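Local coordinates for protein tryptophan halogenase (Shewanella frigidimarina, PDB 2PYX) that probably binds FAD and acts as a flavin-dependent tryptophan halogenase of the monooxygenase type, at residues T17-L26 with L365-A376. Sequence-based numbering, arbitrary orientation. Where two conformers were deposited one is given.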
ATOM      1  N   THR A  17      -7.459  -7.486   8.040  1.00 10.45           N
ATOM      2  CA  THR A  17      -6.022  -7.446   7.854  1.00 10.98           C
ATOM      3  C   THR A  17      -5.375  -6.552   8.898  1.00 10.13           C
ATOM      4  O   THR A  17      -4.273  -6.846   9.370  1.00 10.07           O
ATOM      5  CB  THR A  17      -5.639  -6.957   6.466  1.00 11.87           C
ATOM      6  OG1 THR A  17      -6.301  -5.724   6.220  1.00 12.47           O
ATOM      7  CG2 THR A  17      -6.011  -7.969   5.434  1.00 12.93           C
ATOM      8  N   ALA A  18      -6.049  -5.477   9.294  1.00 10.43           N
ATOM      9  CA  ALA A  18      -5.466  -4.547  10.270  1.00  9.58           C
ATOM     10  C   ALA A  18      -5.238  -5.223  11.617  1.00 10.15           C
ATOM     11  O   ALA A  18      -4.147  -5.196  12.198  1.00 10.17           O
ATOM     12  CB  ALA A  18      -6.344  -3.312  10.408  1.00 10.32           C
ATOM     13  N   GLY A  19      -6.265  -5.913  12.100  1.00  9.79           N
ATOM     14  CA  GLY A  19      -6.177  -6.538  13.393  1.00  8.87           C
ATOM     15  C   GLY A  19      -5.254  -7.719  13.435  1.00  8.69           C
ATOM     16  O   GLY A  19      -4.422  -7.839  14.356  1.00  9.50           O
ATOM     17  N   TRP A  20      -5.358  -8.581  12.416  1.00  9.54           N
ATOM     18  CA  TRP A  20      -4.537  -9.794  12.431  1.00 11.27           C
ATOM     19  C   TRP A  20      -3.075  -9.567  12.073  1.00 10.99           C
ATOM     20  O   TRP A  20      -2.193 -10.222  12.616  1.00 12.87           O
ATOM     21  CB  TRP A  20      -5.143 -10.904  11.594  1.00 10.00           C
ATOM     22  CG  TRP A  20      -6.415 -11.400  12.196  1.00 11.27           C
ATOM     23  CD1 TRP A  20      -7.695 -11.161  11.748  1.00 13.32           C
ATOM     24  CD2 TRP A  20      -6.540 -12.163  13.381  1.00 11.30           C
ATOM     25  NE1 TRP A  20      -8.606 -11.762  12.584  1.00 12.08           N
ATOM     26  CE2 TRP A  20      -7.924 -12.381  13.592  1.00 10.98           C
ATOM     27  CE3 TRP A  20      -5.629 -12.691  14.302  1.00 11.66           C
ATOM     28  CZ2 TRP A  20      -8.403 -13.095  14.689  1.00 11.16           C
ATOM     29  CZ3 TRP A  20      -6.109 -13.419  15.356  1.00 12.67           C
ATOM     30  CH2 TRP A  20      -7.496 -13.605  15.545  1.00 13.33           C
ATOM     31  N   ILE A  21      -2.792  -8.605  11.199  1.00 10.29           N
ATOM     32  CA  ILE A  21      -1.373  -8.297  10.981  1.00 10.53           C
ATOM     33  C   ILE A  21      -0.762  -7.753  12.271  1.00  9.28           C
ATOM     34  O   ILE A  21       0.373  -8.087  12.632  1.00 10.75           O
ATOM     35  CB  ILE A  21      -1.173  -7.329   9.807  1.00  9.33           C
ATOM     36  CG1 ILE A  21      -1.396  -8.080   8.484  1.00 10.97           C
ATOM     37  CG2 ILE A  21       0.231  -6.679   9.834  1.00 11.32           C
ATOM     38  CD1 ILE A  21      -1.507  -7.162   7.268  1.00 13.50           C
ATOM     39  N   THR A  22      -1.521  -6.903  12.966  1.00  8.08           N
ATOM     40  CA  THR A  22      -1.044  -6.360  14.232  1.00  9.43           C
ATOM     41  C   THR A  22      -0.779  -7.491  15.228  1.00  8.71           C
ATOM     42  O   THR A  22       0.242  -7.537  15.885  1.00  9.83           O
ATOM     43  CB  THR A  22      -2.030  -5.323  14.819  1.00 11.77           C
ATOM     44  OG1 THR A  22      -2.215  -4.263  13.863  1.00 10.15           O
ATOM     45  CG2 THR A  22      -1.516  -4.751  16.125  1.00 10.74           C
ATOM     46  N   ALA A  23      -1.759  -8.374  15.407  1.00 10.64           N
ATOM     47  CA  ALA A  23      -1.606  -9.478  16.351  1.00 10.12           C
ATOM     48  C   ALA A  23      -0.372 -10.309  16.043  1.00  7.51           C
ATOM     49  O   ALA A  23       0.415 -10.640  16.924  1.00 10.49           O
ATOM     50  CB  ALA A  23      -2.846 -10.351  16.316  1.00 11.16           C
ATOM     51  N   GLY A  24      -0.189 -10.635  14.767  1.00  9.54           N
ATOM     52  CA  GLY A  24       0.921 -11.485  14.362  1.00  9.84           C
ATOM     53  C   GLY A  24       2.273 -10.854  14.559  1.00 10.03           C
ATOM     54  O   GLY A  24       3.226 -11.477  15.048  1.00  9.60           O
ATOM     55  N   LEU A  25       2.376  -9.583  14.161  1.00  9.80           N
ATOM     56  CA  LEU A  25       3.650  -8.876  14.310  1.00  9.34           C
ATOM     57  C   LEU A  25       4.022  -8.694  15.801  1.00  8.73           C
ATOM     58  O   LEU A  25       5.162  -8.859  16.181  1.00 10.02           O
ATOM     59  CB  LEU A  25       3.656  -7.555  13.556  1.00  9.97           C
ATOM     60  CG  LEU A  25       3.723  -7.698  12.037  1.00 10.28           C
ATOM     61  CD1 LEU A  25       3.534  -6.306  11.433  1.00 13.23           C
ATOM     62  CD2 LEU A  25       5.025  -8.327  11.576  1.00 12.94           C
ATOM     63  N   LEU A  26       3.043  -8.348  16.629  1.00  9.41           N
ATOM     64  CA  LEU A  26       3.304  -8.221  18.059  1.00  9.75           C
ATOM     65  C   LEU A  26       3.742  -9.562  18.677  1.00  9.70           C
ATOM     66  O   LEU A  26       4.726  -9.605  19.400  1.00 10.41           O
ATOM     67  CB  LEU A  26       2.055  -7.734  18.812  1.00 10.15           C
ATOM     68  CG  LEU A  26       1.739  -6.253  18.610  1.00 11.49           C
ATOM     69  CD1 LEU A  26       0.386  -5.945  19.251  1.00 14.23           C
ATOM     70  CD2 LEU A  26       2.806  -5.344  19.179  1.00 13.38           C
ATOM     71  N   LEU A 365      -2.426  -1.272   3.075  1.00 10.01           N
ATOM     72  CA  LEU A 365      -1.698  -2.337   3.816  1.00  9.30           C
ATOM     73  C   LEU A 365      -0.306  -1.863   4.267  1.00 10.95           C
ATOM     74  O   LEU A 365       0.177  -2.249   5.332  1.00 10.44           O
ATOM     75  CB  LEU A 365      -1.607  -3.616   2.997  1.00 10.85           C
ATOM     76  CG  LEU A 365      -2.903  -4.426   2.984  1.00 11.34           C
ATOM     77  CD1 LEU A 365      -2.834  -5.518   1.911  1.00 12.32           C
ATOM     78  CD2 LEU A 365      -3.165  -5.036   4.350  1.00 14.35           C
ATOM     79  N   ALA A 366       0.346  -1.025   3.467  1.00 10.47           N
ATOM     80  CA  ALA A 366       1.662  -0.465   3.863  1.00 10.08           C
ATOM     81  C   ALA A 366       1.580   0.275   5.190  1.00  8.86           C
ATOM     82  O   ALA A 366       2.487   0.172   6.025  1.00 10.89           O
ATOM     83  CB  ALA A 366       2.141   0.485   2.786  1.00 12.93           C
ATOM     84  N   LEU A 367       0.525   1.061   5.386  1.00  9.71           N
ATOM     85  CA  LEU A 367       0.348   1.803   6.656  1.00  9.70           C
ATOM     86  C   LEU A 367       0.044   0.848   7.819  1.00 10.59           C
ATOM     87  O   LEU A 367       0.516   1.070   8.934  1.00  9.18           O
ATOM     88  CB  LEU A 367      -0.747   2.842   6.535  1.00 10.33           C
ATOM     89  CG  LEU A 367      -0.382   4.096   5.743  1.00  9.98           C
ATOM     90  CD1 LEU A 367      -1.642   4.882   5.341  1.00 11.84           C
ATOM     91  CD2 LEU A 367       0.579   4.923   6.611  1.00 10.86           C
ATOM     92  N   ILE A 368      -0.764  -0.182   7.579  1.00  7.74           N
ATOM     93  CA  ILE A 368      -0.998  -1.190   8.592  1.00  8.05           C
ATOM     94  C   ILE A 368       0.347  -1.816   9.039  1.00  7.26           C
ATOM     95  O   ILE A 368       0.663  -1.928  10.247  1.00  9.26           O
ATOM     96  CB  ILE A 368      -2.001  -2.252   8.093  1.00  8.36           C
ATOM     97  CG1 ILE A 368      -3.411  -1.669   8.092  1.00  9.66           C
ATOM     98  CG2 ILE A 368      -1.941  -3.492   8.950  1.00  9.88           C
ATOM     99  CD1 ILE A 368      -4.398  -2.490   7.241  1.00 11.17           C
ATOM    100  N   GLU A 369       1.151  -2.244   8.066  1.00  8.99           N
ATOM    101  CA  GLU A 369       2.446  -2.862   8.370  1.00  8.10           C
ATOM    102  C   GLU A 369       3.335  -1.874   9.122  1.00  9.41           C
ATOM    103  O   GLU A 369       4.010  -2.263  10.048  1.00  9.55           O
ATOM    104  CB  GLU A 369       3.138  -3.249   7.073  1.00 11.17           C
ATOM    105  CG  GLU A 369       2.516  -4.336   6.223  1.00 11.41           C
ATOM    106  CD  GLU A 369       3.398  -4.514   4.996  1.00 14.68           C
ATOM    107  OE1 GLU A 369       4.377  -5.252   5.091  1.00 13.71           O
ATOM    108  OE2 GLU A 369       3.149  -3.860   3.959  1.00 16.22           O
ATOM    109  N   TRP A 370       3.386  -0.619   8.677  1.00  7.92           N
ATOM    110  CA  TRP A 370       4.242   0.363   9.326  1.00  7.97           C
ATOM    111  C   TRP A 370       3.794   0.538  10.773  1.00  8.46           C
ATOM    112  O   TRP A 370       4.600   0.518  11.688  1.00  8.16           O
ATOM    113  CB  TRP A 370       4.243   1.739   8.594  1.00  9.88           C
ATOM    114  CG  TRP A 370       4.944   2.720   9.437  1.00  9.35           C
ATOM    115  CD1 TRP A 370       6.315   2.840   9.595  1.00 11.62           C
ATOM    116  CD2 TRP A 370       4.359   3.653  10.356  1.00  9.57           C
ATOM    117  NE1 TRP A 370       6.595   3.794  10.532  1.00 12.00           N
ATOM    118  CE2 TRP A 370       5.425   4.322  11.016  1.00 11.32           C
ATOM    119  CE3 TRP A 370       3.055   4.024  10.671  1.00 10.13           C
ATOM    120  CZ2 TRP A 370       5.201   5.274  12.007  1.00 10.12           C
ATOM    121  CZ3 TRP A 370       2.849   4.999  11.628  1.00  9.10           C
ATOM    122  CH2 TRP A 370       3.920   5.607  12.294  1.00  9.82           C
ATOM    123  N   THR A 371       2.498   0.739  10.983  1.00  8.71           N
ATOM    124  CA  THR A 371       2.059   1.089  12.310  1.00  6.51           C
ATOM    125  C   THR A 371       2.269  -0.096  13.285  1.00  6.93           C
ATOM    126  O   THR A 371       2.757   0.059  14.414  1.00  8.57           O
ATOM    127  CB  THR A 371       0.584   1.533  12.351  1.00  8.93           C
ATOM    128  OG1 THR A 371       0.286   2.456  11.291  1.00  8.11           O
ATOM    129  CG2 THR A 371       0.307   2.204  13.687  1.00  8.70           C
ATOM    130  N   ALA A 372       1.897  -1.296  12.839  1.00  8.41           N
ATOM    131  CA  ALA A 372       2.022  -2.491  13.657  1.00  7.92           C
ATOM    132  C   ALA A 372       3.486  -2.824  13.934  1.00  7.27           C
ATOM    133  O   ALA A 372       3.848  -3.171  15.057  1.00  8.92           O
ATOM    134  CB  ALA A 372       1.310  -3.669  12.991  1.00  9.78           C
ATOM    135  N   SER A 373       4.309  -2.761  12.896  1.00  7.53           N
ATOM    136  CA  SER A 373       5.728  -3.059  13.087  0.50  7.24           C
ATOM    137  C   SER A 373       6.387  -2.017  14.016  1.00  8.13           C
ATOM    138  O   SER A 373       7.228  -2.362  14.839  1.00  9.29           O
ATOM    139  CB  SER A 373       6.492  -3.161  11.752  0.50  8.74           C
ATOM    140  OG  SER A 373       6.494  -1.940  11.030  0.50 10.75           O
ATOM    141  N   THR A 374       6.001  -0.754  13.871  1.00  9.16           N
ATOM    142  CA  THR A 374       6.529   0.299  14.720  1.00 11.35           C
ATOM    143  C   THR A 374       6.135   0.066  16.151  1.00  9.15           C
ATOM    144  O   THR A 374       6.967   0.181  17.047  1.00  9.12           O
ATOM    145  CB  THR A 374       6.035   1.669  14.217  1.00 12.31           C
ATOM    146  OG1 THR A 374       6.585   1.854  12.906  1.00 13.62           O
ATOM    147  CG2 THR A 374       6.506   2.766  15.096  1.00 21.27           C
ATOM    148  N   LEU A 375       4.877  -0.266  16.393  1.00  9.29           N
ATOM    149  CA  LEU A 375       4.451  -0.544  17.767  1.00  9.48           C
ATOM    150  C   LEU A 375       5.214  -1.736  18.327  1.00  8.51           C
ATOM    151  O   LEU A 375       5.667  -1.705  19.473  1.00 10.83           O
ATOM    152  CB  LEU A 375       2.952  -0.827  17.784  1.00 11.07           C
ATOM    153  CG  LEU A 375       2.412  -1.273  19.133  1.00 11.04           C
ATOM    154  CD1 LEU A 375       2.617  -0.165  20.193  1.00 15.86           C
ATOM    155  CD2 LEU A 375       0.960  -1.653  19.008  1.00 12.22           C
ATOM    156  N   ALA A 376       5.379  -2.789  17.539  1.00  8.39           N
ATOM    157  CA  ALA A 376       6.107  -3.949  18.004  1.00  8.99           C
ATOM    158  C   ALA A 376       7.563  -3.607  18.341  1.00 11.94           C
ATOM    159  O   ALA A 376       8.130  -4.128  19.323  1.00 12.53           O
ATOM    160  CB  ALA A 376       6.049  -5.053  16.956  1.00  9.60           C
TER
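Ile368 points from helix 363-377 at the first turns of helix 16-31, between Ala18 and Ile21. From its CB, methyl CG2 lies 3.9 Å from Ala18 CA and 4.0 Å from Ile21 CG2. The other branch rises with CG1 anti to the carbonyl carbon (chi1 -74°); CG1 passes alongside Ala18 CB, and terminal CD1 settles 3.8 Å from that same CB while also meeting Thr17 OG1. The Leu365 side chain crosses that of Thr17 at about a right angle, with CD2 3.7 Å from Thr17 OG1, and CD2 also touches Ile21 CD1. Further along, Ala372 presents only a methyl, and the backbones close to 5.0 Å between Thr22 CA and Ala372 CA. Its CB sits 3.7 Å from Thr22 OG1, a hydroxyl turned back onto its own helix to bond Ala18 O at 2.7 Å. Leu25 CD1 covers the other flank of Ala372, and Leu26 CD2 lies over Ala376. An alanine in place of Ile368 would probably open a gap beside Ala18 and Ile21 and strip Thr17 OG1 of its neighbouring methyl. Helix 16-31 follows the first strand of the Rossmann-type fold, and Thr17 and Ala18 belong to the predicted FAD site, where their backbone nitrogens hydrogen-bond a tartrate, probably from the crystallisation liquor. With axes 30° apart, small residues at the closest approach and Thr22 OG1 spent within its own helix, the two helices are joined by apolar packing.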